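Local coordinates for imidazoleglycerol-phosphate dehydratase (Pyrococcus furiosus, PDB 5DNL), which catalyses the dehydration of imidazoleglycerol phosphate to imidazoleacetol phosphate, the sixth step of histidine biosynthesis, at residues E121-L126 / I134-L139. Sequence-based numbering, arbitrary orientation. Where two conformers were deposited one is given.
Sequences EFVWGL and IHIKQL. With MN (manganese (II) ion), chain D.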
loop_
_atom_site.group_PDB
_atom_site.type_symbol
_atom_site.label_atom_id
_atom_site.label_comp_id
_atom_site.label_asym_id
_atom_site.label_seq_id
_atom_site.Cartn_x
_atom_site.Cartn_y
_atom_site.Cartn_z
ATOM N N GLU A 121 -21.054 -32.304 3.667
ATOM C CA GLU A 121 -21.760 -33.135 4.642
ATOM C C GLU A 121 -21.871 -34.593 4.185
ATOM O O GLU A 121 -21.758 -35.519 5.009
ATOM C CB GLU A 121 -23.092 -32.511 5.029
ATOM C CG GLU A 121 -22.878 -31.288 5.891
ATOM C CD GLU A 121 -22.178 -31.636 7.179
ATOM O OE1 GLU A 121 -22.802 -32.253 8.079
ATOM O OE2 GLU A 121 -20.963 -31.359 7.263
ATOM N N PHE A 122 -22.037 -34.817 2.891
ATOM C CA PHE A 122 -21.964 -36.184 2.381
ATOM C C PHE A 122 -20.583 -36.803 2.665
ATOM O O PHE A 122 -20.480 -37.945 3.139
ATOM C CB PHE A 122 -22.255 -36.227 0.869
ATOM C CG PHE A 122 -21.883 -37.549 0.229
ATOM C CD1 PHE A 122 -22.748 -38.629 0.292
ATOM C CD2 PHE A 122 -20.658 -37.717 -0.385
ATOM C CE1 PHE A 122 -22.391 -39.861 -0.253
ATOM C CE2 PHE A 122 -20.305 -38.932 -0.938
ATOM C CZ PHE A 122 -21.165 -40.001 -0.868
ATOM N N VAL A 123 -19.515 -36.063 2.365
ATOM C CA VAL A 123 -18.150 -36.575 2.513
ATOM C C VAL A 123 -17.812 -36.828 3.978
ATOM O O VAL A 123 -17.225 -37.873 4.324
ATOM C CB VAL A 123 -17.103 -35.667 1.831
ATOM C CG1 VAL A 123 -15.705 -36.195 2.070
ATOM C CG2 VAL A 123 -17.367 -35.592 0.325
ATOM N N TRP A 124 -18.167 -35.894 4.867
ATOM C CA TRP A 124 -17.995 -36.135 6.290
ATOM C C TRP A 124 -18.798 -37.324 6.781
ATOM O O TRP A 124 -18.310 -38.095 7.610
ATOM C CB TRP A 124 -18.333 -34.896 7.137
ATOM C CG TRP A 124 -17.152 -34.061 7.491
ATOM C CD1 TRP A 124 -16.861 -32.808 7.021
ATOM C CD2 TRP A 124 -16.111 -34.409 8.396
ATOM N NE1 TRP A 124 -15.696 -32.353 7.608
ATOM C CE2 TRP A 124 -15.224 -33.311 8.456
ATOM C CE3 TRP A 124 -15.846 -35.528 9.177
ATOM C CZ2 TRP A 124 -14.075 -33.324 9.262
ATOM C CZ3 TRP A 124 -14.712 -35.521 9.984
ATOM C CH2 TRP A 124 -13.856 -34.430 10.017
ATOM N N GLY A 125 -20.016 -37.476 6.270
ATOM C CA GLY A 125 -20.850 -38.620 6.632
ATOM C C GLY A 125 -20.174 -39.921 6.210
ATOM O O GLY A 125 -20.080 -40.880 7.004
ATOM N N LEU A 126 -19.694 -39.942 4.970
ATOM C CA LEU A 126 -18.975 -41.085 4.447
ATOM C C LEU A 126 -17.710 -41.394 5.250
ATOM O O LEU A 126 -17.437 -42.552 5.606
ATOM C CB LEU A 126 -18.641 -40.820 2.973
ATOM C CG LEU A 126 -17.877 -41.876 2.192
ATOM C CD1 LEU A 126 -18.707 -43.144 2.133
ATOM C CD2 LEU A 126 -17.522 -41.405 0.788
ATOM N N ILE A 134 -10.550 -38.820 4.114
ATOM C CA ILE A 134 -10.935 -38.465 2.736
ATOM C C ILE A 134 -10.543 -37.032 2.416
ATOM O O ILE A 134 -10.978 -36.111 3.109
ATOM C CB ILE A 134 -12.441 -38.631 2.521
ATOM C CG1 ILE A 134 -12.878 -40.060 2.868
ATOM C CG2 ILE A 134 -12.798 -38.293 1.073
ATOM C CD1 ILE A 134 -14.356 -40.336 2.692
ATOM N N HIS A 135 -9.732 -36.865 1.367
ATOM C CA HIS A 135 -9.383 -35.566 0.828
ATOM C C HIS A 135 -10.040 -35.402 -0.533
ATOM O O HIS A 135 -9.925 -36.286 -1.396
ATOM C CB HIS A 135 -7.885 -35.439 0.627
ATOM C CG HIS A 135 -7.116 -35.264 1.888
ATOM N ND1 HIS A 135 -6.695 -34.033 2.317
ATOM C CD2 HIS A 135 -6.662 -36.164 2.791
ATOM C CE1 HIS A 135 -6.045 -34.174 3.460
ATOM N NE2 HIS A 135 -5.992 -35.453 3.757
ATOM N N ILE A 136 -10.672 -34.249 -0.739
ATOM C CA ILE A 136 -11.189 -33.818 -2.047
ATOM C C ILE A 136 -10.467 -32.500 -2.315
ATOM O O ILE A 136 -10.694 -31.542 -1.581
ATOM C CB ILE A 136 -12.714 -33.550 -2.056
ATOM C CG1 ILE A 136 -13.539 -34.724 -1.503
ATOM C CG2 ILE A 136 -13.181 -33.229 -3.475
ATOM C CD1 ILE A 136 -13.401 -36.016 -2.270
ATOM N N LYS A 137 -9.608 -32.459 -3.332
ATOM C CA LYS A 137 -8.798 -31.274 -3.611
ATOM C C LYS A 137 -8.977 -30.890 -5.054
ATOM O O LYS A 137 -8.481 -31.563 -5.967
ATOM C CB LYS A 137 -7.320 -31.497 -3.284
ATOM C CG LYS A 137 -6.512 -30.206 -3.398
ATOM C CD LYS A 137 -5.073 -30.395 -2.967
ATOM C CE LYS A 137 -4.391 -29.050 -2.733
ATOM N NZ LYS A 137 -4.715 -28.525 -1.372
ATOM N N GLN A 138 -9.691 -29.797 -5.265
ATOM C CA GLN A 138 -9.819 -29.251 -6.599
ATOM C C GLN A 138 -8.476 -28.709 -7.088
ATOM O O GLN A 138 -7.854 -27.884 -6.411
ATOM C CB GLN A 138 -10.873 -28.157 -6.618
ATOM C CG GLN A 138 -11.088 -27.500 -7.965
ATOM C CD GLN A 138 -12.228 -26.524 -7.927
ATOM O OE1 GLN A 138 -13.189 -26.706 -7.194
ATOM N NE2 GLN A 138 -12.107 -25.452 -8.699
ATOM N N LEU A 139 -8.017 -29.173 -8.253
ATOM C CA LEU A 139 -6.803 -28.673 -8.892
ATOM C C LEU A 139 -7.079 -27.601 -9.936
ATOM O O LEU A 139 -6.266 -26.696 -10.110
ATOM C CB LEU A 139 -6.051 -29.829 -9.551
ATOM C CG LEU A 139 -5.749 -30.992 -8.605
ATOM C CD1 LEU A 139 -5.048 -32.109 -9.340
ATOM C CD2 LEU A 139 -4.938 -30.536 -7.396
HETATM MN MN MN D . -24.578 -31.957 9.306
HETATM O O HOH W 1 -23.767 -33.036 11.049
#
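Ile-134 presents two methyl groups to helix segment 121-126, and each meets a different residue. Its CG2 branch touches CG1 of Val-123 at 3.7 Å. Its longer branch reaches further, and CD1 lies 3.8 Å from CD2 of Leu-126 and 3.9 Å from CG of the same leucine. That branch is extended (chi2 180°), which carries CD1 out to Leu-126. The leucine and isoleucine side chains cross at about a right angle. Val-123 also faces the next inward residue of the strand: in one of the two conformers of Ile-136, its CG1 comes to 4.3 Å from CG2 of Val-123, a looser touch. The valine thus lies over both isoleucines, closer to Ile-134. Val-123 and Leu-126 are three residues apart, so they lie on the same face of the helix. Ile-134 and Ile-136 are two apart and share one face of the strand. All four residues are buried, and the interface between the segments is wholly apolar.

Glu-121 serves a different face of the same helix. Its OE1 binds manganese at 2.2 Å, and a water sits at the same distance from the metal. His-52 and Glu-56 of the same chain and His-146 of a neighbouring subunit also bind this ion. The helix therefore carries a ligand of the active-site metal on one face and packs on the sheet with another.

The segments run nearly antiparallel, at 156°, as expected for a helix returning to its sheet in a beta-alpha-beta unit. Here the unit is strand 100-104, helix 116-130 and strand 133-140. Val-123 also rests on Ala-101 and Val-103 of the first strand. Leu-155 of helix 144-162 touches Ile-134, while Leu-66 of helix 51-69 touches Leu-126. Strand 133-140 lies between strands 87-94 and 100-104 in the sheet.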